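Local coordinates for YfkN protein (Bacillus subtilis subsp. subtilis, PDB 3GVE) that belongs to the calcineurin-like phosphoesterase family of metal-binding proteins and carries a manganese ion and a magnesium ion side by side, at residues N56-G68 and L99-Y113. Sequence-based numbering, arbitrary orientation.
Sequences NTLLVDNGDLIQG and LKYDAGTLGNHEFNY. With MG (magnesium ion), chain D; MN (manganese (II) ion), chain C.
Asp64 and Asn108 meet at the metals: OD2 of Asp64 bridges manganese (2.3 Å) and magnesium, while OD1 of Asn108 reaches magnesium at 2.1 Å. Asp19, His21 and His251 add to the manganese shell, His216 and His249 to that of magnesium. The other Asp64 oxygen, OD1, takes the N-H of His109 at 2.9 Å on its syn side, 25° out of the carboxylate plane, which limits rotation of the bridging group. The His109 ring brings its edge to this carboxylate, and its rotation is held at the ring edge, ND1 giving a nearly straight bond (172°) to OD1 of Asn112.

This is the metal centre of the calcineurin-like phosphoesterase fold, built from loops that follow strands of different sheets, here 57-61 and 104-105; the second loop carries the GNHE sequence Gly107-Glu110, which runs into a short 3-10 segment.

Behind the metal ligands, the buried carboxylate of Glu110 is gripped by four backbone N-H groups. OE1 accepts from Asp64 N (2.8 Å) and Gly107 N, and OE2 from Leu65 N (2.8 Å) and Ile66 N; a bend at chi2 (70°) brings the carboxylate up to the N-H groups of residues 64-66. Farther out, Asp61 N bonds to Ala103 O, and Leu59 lays CG over the centre of the Tyr101 ring, 3.6 Å from its centroid. Asp102 grips the middle of strand 57-61, its OD2 taking Leu59 N through the anti lone pair and its N reaching Leu59 O at 2.7 Å.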
loop_
_atom_site.group_PDB
_atom_site.type_symbol
_atom_site.label_atom_id
_atom_site.label_comp_id
_atom_site.label_asym_id
_atom_site.label_seq_id
_atom_site.Cartn_x
_atom_site.Cartn_y
_atom_site.Cartn_z
ATOM N N ASN A 56 34.192 -6.621 7.853
ATOM C CA ASN A 56 34.144 -6.119 6.483
ATOM C C ASN A 56 32.704 -6.073 5.992
ATOM O O ASN A 56 32.303 -6.851 5.167
ATOM C CB ASN A 56 34.966 -7.005 5.529
ATOM C CG ASN A 56 36.392 -7.258 5.997
ATOM O OD1 ASN A 56 37.098 -6.374 6.439
ATOM N ND2 ASN A 56 36.816 -8.480 5.830
ATOM N N THR A 57 31.926 -5.150 6.525
ATOM C CA THR A 57 30.506 -5.057 6.184
ATOM C C THR A 57 30.143 -3.672 5.667
ATOM O O THR A 57 30.445 -2.646 6.280
ATOM C CB THR A 57 29.619 -5.444 7.393
ATOM O OG1 THR A 57 29.842 -6.819 7.713
ATOM C CG2 THR A 57 28.147 -5.263 7.066
ATOM N N LEU A 58 29.490 -3.662 4.516
ATOM C CA LEU A 58 28.948 -2.456 3.926
ATOM C C LEU A 58 27.436 -2.478 4.076
ATOM O O LEU A 58 26.854 -3.542 4.138
ATOM C CB LEU A 58 29.314 -2.400 2.442
ATOM C CG LEU A 58 30.815 -2.483 2.161
ATOM C CD1 LEU A 58 31.007 -2.636 0.660
ATOM C CD2 LEU A 58 31.537 -1.229 2.702
ATOM N N LEU A 59 26.832 -1.291 4.106
ATOM C CA LEU A 59 25.393 -1.136 4.257
ATOM C C LEU A 59 24.871 -0.150 3.203
ATOM O O LEU A 59 25.316 0.968 3.104
ATOM C CB LEU A 59 25.072 -0.656 5.675
ATOM C CG LEU A 59 23.613 -0.255 5.950
ATOM C CD1 LEU A 59 22.665 -1.455 5.816
ATOM C CD2 LEU A 59 23.517 0.351 7.356
ATOM N N VAL A 60 23.916 -0.612 2.412
ATOM C CA VAL A 60 23.384 0.183 1.296
ATOM C C VAL A 60 21.868 0.179 1.274
ATOM O O VAL A 60 21.231 -0.759 1.707
ATOM C CB VAL A 60 23.923 -0.332 -0.072
ATOM C CG1 VAL A 60 25.461 -0.295 -0.073
ATOM C CG2 VAL A 60 23.430 -1.740 -0.375
ATOM N N ASP A 61 21.312 1.262 0.764
ATOM C CA ASP A 61 19.869 1.338 0.529
ATOM C C ASP A 61 19.579 1.412 -0.957
ATOM O O ASP A 61 20.312 2.049 -1.696
ATOM C CB ASP A 61 19.253 2.554 1.204
ATOM C CG ASP A 61 17.748 2.568 1.065
ATOM O OD1 ASP A 61 17.070 1.741 1.698
ATOM O OD2 ASP A 61 17.256 3.366 0.277
ATOM N N ASN A 62 18.491 0.774 -1.366
ATOM C CA ASN A 62 18.147 0.675 -2.781
ATOM C C ASN A 62 17.027 1.576 -3.307
ATOM O O ASN A 62 16.549 1.359 -4.409
ATOM C CB ASN A 62 17.842 -0.788 -3.126
ATOM C CG ASN A 62 18.173 -1.129 -4.578
ATOM O OD1 ASN A 62 19.187 -0.697 -5.109
ATOM N ND2 ASN A 62 17.308 -1.938 -5.210
ATOM N N GLY A 63 16.638 2.590 -2.532
ATOM C CA GLY A 63 15.657 3.562 -2.994
ATOM C C GLY A 63 14.211 3.242 -2.635
ATOM O O GLY A 63 13.931 2.257 -1.974
ATOM N N ASP A 64 13.296 4.096 -3.088
ATOM C CA ASP A 64 11.902 4.153 -2.589
ATOM C C ASP A 64 11.940 4.252 -1.050
ATOM O O ASP A 64 11.347 3.463 -0.325
ATOM C CB ASP A 64 11.049 2.967 -3.081
ATOM C CG ASP A 64 10.352 3.251 -4.392
ATOM O OD1 ASP A 64 10.713 4.257 -5.038
ATOM O OD2 ASP A 64 9.474 2.440 -4.764
ATOM N N LEU A 65 12.677 5.255 -0.589
ATOM C CA LEU A 65 13.026 5.456 0.816
ATOM C C LEU A 65 12.268 6.603 1.503
ATOM O O LEU A 65 11.811 6.451 2.617
ATOM C CB LEU A 65 14.534 5.707 0.919
ATOM C CG LEU A 65 15.048 6.176 2.282
ATOM C CD1 LEU A 65 14.920 5.070 3.297
ATOM C CD2 LEU A 65 16.522 6.647 2.160
ATOM N N ILE A 66 12.163 7.744 0.834
ATOM C CA ILE A 66 11.720 8.966 1.487
ATOM C C ILE A 66 10.236 9.276 1.356
ATOM O O ILE A 66 9.762 10.257 1.911
ATOM C CB ILE A 66 12.538 10.185 0.986
ATOM C CG1 ILE A 66 12.165 10.539 -0.464
ATOM C CG2 ILE A 66 14.031 9.932 1.158
ATOM C CD1 ILE A 66 12.850 11.800 -0.993
ATOM N N GLN A 67 9.508 8.446 0.624
ATOM C CA GLN A 67 8.098 8.684 0.333
ATOM C C GLN A 67 7.280 7.434 0.589
ATOM O O GLN A 67 7.751 6.333 0.397
ATOM C CB GLN A 67 7.953 9.076 -1.140
ATOM C CG GLN A 67 6.550 9.545 -1.531
ATOM C CD GLN A 67 5.554 8.420 -1.828
ATOM O OE1 GLN A 67 4.345 8.631 -1.785
ATOM N NE2 GLN A 67 6.048 7.263 -2.151
ATOM N N GLY A 68 6.044 7.622 1.018
ATOM C CA GLY A 68 5.093 6.528 1.081
ATOM C C GLY A 68 4.089 6.570 2.215
ATOM O O GLY A 68 3.023 5.999 2.124
ATOM N N LEU A 99 22.712 5.268 11.210
ATOM C CA LEU A 99 22.985 3.844 10.970
ATOM C C LEU A 99 24.245 3.630 10.123
ATOM O O LEU A 99 24.629 2.506 9.837
ATOM C CB LEU A 99 21.791 3.182 10.278
ATOM C CG LEU A 99 20.512 3.023 11.101
ATOM C CD1 LEU A 99 19.382 2.447 10.267
ATOM C CD2 LEU A 99 20.789 2.127 12.310
ATOM N N LYS A 100 24.861 4.731 9.722
ATOM C CA LYS A 100 26.123 4.699 8.980
ATOM C C LYS A 100 25.995 3.911 7.660
ATOM O O LYS A 100 26.795 3.045 7.348
ATOM C CB LYS A 100 27.274 4.189 9.871
ATOM C CG LYS A 100 27.528 5.122 11.048
ATOM C CD LYS A 100 28.650 4.611 11.937
ATOM C CE LYS A 100 28.836 5.524 13.138
ATOM N NZ LYS A 100 30.233 5.433 13.678
ATOM N N TYR A 101 24.975 4.241 6.876
ATOM C CA TYR A 101 24.888 3.710 5.514
ATOM C C TYR A 101 26.111 4.145 4.712
ATOM O O TYR A 101 26.622 5.236 4.903
ATOM C CB TYR A 101 23.622 4.198 4.827
ATOM C CG TYR A 101 22.437 3.287 5.053
ATOM C CD1 TYR A 101 21.753 3.297 6.267
ATOM C CD2 TYR A 101 22.009 2.412 4.063
ATOM C CE1 TYR A 101 20.670 2.463 6.480
ATOM C CE2 TYR A 101 20.910 1.571 4.266
ATOM C CZ TYR A 101 20.266 1.593 5.487
ATOM O OH TYR A 101 19.190 0.784 5.730
ATOM N N ASP A 102 26.550 3.276 3.814
ATOM C CA ASP A 102 27.692 3.563 2.942
ATOM C C ASP A 102 27.288 4.135 1.571
ATOM O O ASP A 102 28.077 4.803 0.938
ATOM C CB ASP A 102 28.540 2.301 2.760
ATOM C CG ASP A 102 29.136 1.811 4.070
ATOM O OD1 ASP A 102 30.015 2.496 4.596
ATOM O OD2 ASP A 102 28.698 0.771 4.555
ATOM N N ALA A 103 26.062 3.846 1.124
ATOM C CA ALA A 103 25.580 4.328 -0.162
ATOM C C ALA A 103 24.072 4.193 -0.255
ATOM O O ALA A 103 23.517 3.338 0.430
ATOM C CB ALA A 103 26.207 3.541 -1.313
ATOM N N GLY A 104 23.481 4.987 -1.134
ATOM C CA GLY A 104 22.068 4.835 -1.436
ATOM C C GLY A 104 21.810 5.185 -2.902
ATOM O O GLY A 104 22.733 5.555 -3.643
ATOM N N THR A 105 20.538 5.088 -3.304
ATOM C CA THR A 105 20.185 5.358 -4.717
ATOM C C THR A 105 18.791 5.902 -4.833
ATOM O O THR A 105 18.068 6.037 -3.795
ATOM C CB THR A 105 20.417 4.081 -5.548
ATOM O OG1 THR A 105 20.484 4.452 -6.932
ATOM C CG2 THR A 105 19.295 3.054 -5.370
ATOM N N LEU A 106 18.337 6.214 -6.046
ATOM C CA LEU A 106 17.025 6.759 -6.261
ATOM C C LEU A 106 16.072 5.701 -6.746
ATOM O O LEU A 106 16.300 4.993 -7.678
ATOM C CB LEU A 106 17.084 7.903 -7.266
ATOM C CG LEU A 106 18.145 8.970 -6.925
ATOM C CD1 LEU A 106 18.202 10.015 -7.974
ATOM C CD2 LEU A 106 17.986 9.571 -5.564
ATOM N N GLY A 107 14.921 5.633 -6.039
ATOM C CA GLY A 107 13.824 4.840 -6.529
ATOM C C GLY A 107 12.856 5.832 -7.222
ATOM O O GLY A 107 13.038 7.071 -7.224
ATOM N N ASN A 108 11.847 5.251 -7.889
ATOM C CA ASN A 108 10.892 6.138 -8.605
ATOM C C ASN A 108 10.215 7.134 -7.679
ATOM O O ASN A 108 9.933 8.279 -8.011
ATOM C CB ASN A 108 9.837 5.348 -9.420
ATOM C CG ASN A 108 9.257 4.147 -8.667
ATOM O OD1 ASN A 108 9.943 3.227 -8.221
ATOM N ND2 ASN A 108 7.980 4.227 -8.426
ATOM N N HIS A 109 9.890 6.684 -6.475
ATOM C CA HIS A 109 9.140 7.551 -5.513
ATOM C C HIS A 109 9.990 8.714 -4.970
ATOM O O HIS A 109 9.381 9.645 -4.427
ATOM C CB HIS A 109 8.470 6.724 -4.421
ATOM C CG HIS A 109 7.290 5.986 -4.944
ATOM N ND1 HIS A 109 6.098 6.621 -5.262
ATOM C CD2 HIS A 109 7.149 4.694 -5.298
ATOM C CE1 HIS A 109 5.243 5.719 -5.758
ATOM N NE2 HIS A 109 5.855 4.537 -5.766
ATOM N N GLU A 110 11.309 8.680 -5.138
ATOM C CA GLU A 110 12.138 9.815 -4.749
ATOM C C GLU A 110 11.824 11.074 -5.558
ATOM O O GLU A 110 12.161 12.140 -5.126
ATOM C CB GLU A 110 13.632 9.453 -4.880
ATOM C CG GLU A 110 14.319 9.034 -3.559
ATOM C CD GLU A 110 13.841 7.697 -3.055
ATOM O OE1 GLU A 110 13.732 6.774 -3.865
ATOM O OE2 GLU A 110 13.573 7.569 -1.873
ATOM N N PHE A 111 11.174 10.907 -6.695
ATOM C CA PHE A 111 10.861 12.022 -7.579
ATOM C C PHE A 111 9.490 12.637 -7.350
ATOM O O PHE A 111 9.161 13.631 -7.956
ATOM C CB PHE A 111 10.991 11.557 -9.036
ATOM C CG PHE A 111 12.397 11.172 -9.412
ATOM C CD1 PHE A 111 13.297 12.132 -9.813
ATOM C CD2 PHE A 111 12.824 9.863 -9.312
ATOM C CE1 PHE A 111 14.599 11.786 -10.126
ATOM C CE2 PHE A 111 14.108 9.519 -9.614
ATOM C CZ PHE A 111 14.990 10.472 -10.024
ATOM N N ASN A 112 8.690 12.023 -6.481
ATOM C CA ASN A 112 7.285 12.413 -6.288
ATOM C C ASN A 112 7.109 13.845 -5.772
ATOM O O ASN A 112 6.085 14.453 -5.987
ATOM C CB ASN A 112 6.571 11.491 -5.279
ATOM C CG ASN A 112 6.311 10.068 -5.774
ATOM O OD1 ASN A 112 5.822 9.278 -5.000
ATOM N ND2 ASN A 112 6.613 9.753 -7.019
ATOM N N TYR A 113 8.107 14.366 -5.073
ATOM C CA TYR A 113 8.004 15.691 -4.461
ATOM C C TYR A 113 8.809 16.745 -5.221
ATOM O O TYR A 113 9.004 17.851 -4.737
ATOM C CB TYR A 113 8.439 15.618 -2.996
ATOM C CG TYR A 113 7.534 14.758 -2.137
ATOM C CD1 TYR A 113 6.169 14.747 -2.343
ATOM C CD2 TYR A 113 8.039 13.977 -1.130
ATOM C CE1 TYR A 113 5.340 13.974 -1.579
ATOM C CE2 TYR A 113 7.197 13.193 -0.348
ATOM C CZ TYR A 113 5.854 13.210 -0.576
ATOM O OH TYR A 113 5.032 12.440 0.197
HETATM MG MG MG D . 9.849 1.561 -6.989
HETATM MN MN MN C . 8.352 0.688 -3.843
HETATM O O HOH W 1 29.159 -0.261 7.004
HETATM O O HOH W 2 18.758 5.335 -0.884
HETATM O O HOH W 3 3.092 11.332 -1.301
HETATM O O HOH W 4 5.380 10.222 1.889
HETATM O O HOH W 5 8.243 0.047 -5.948
HETATM O O HOH W 6 6.389 1.529 -4.537
#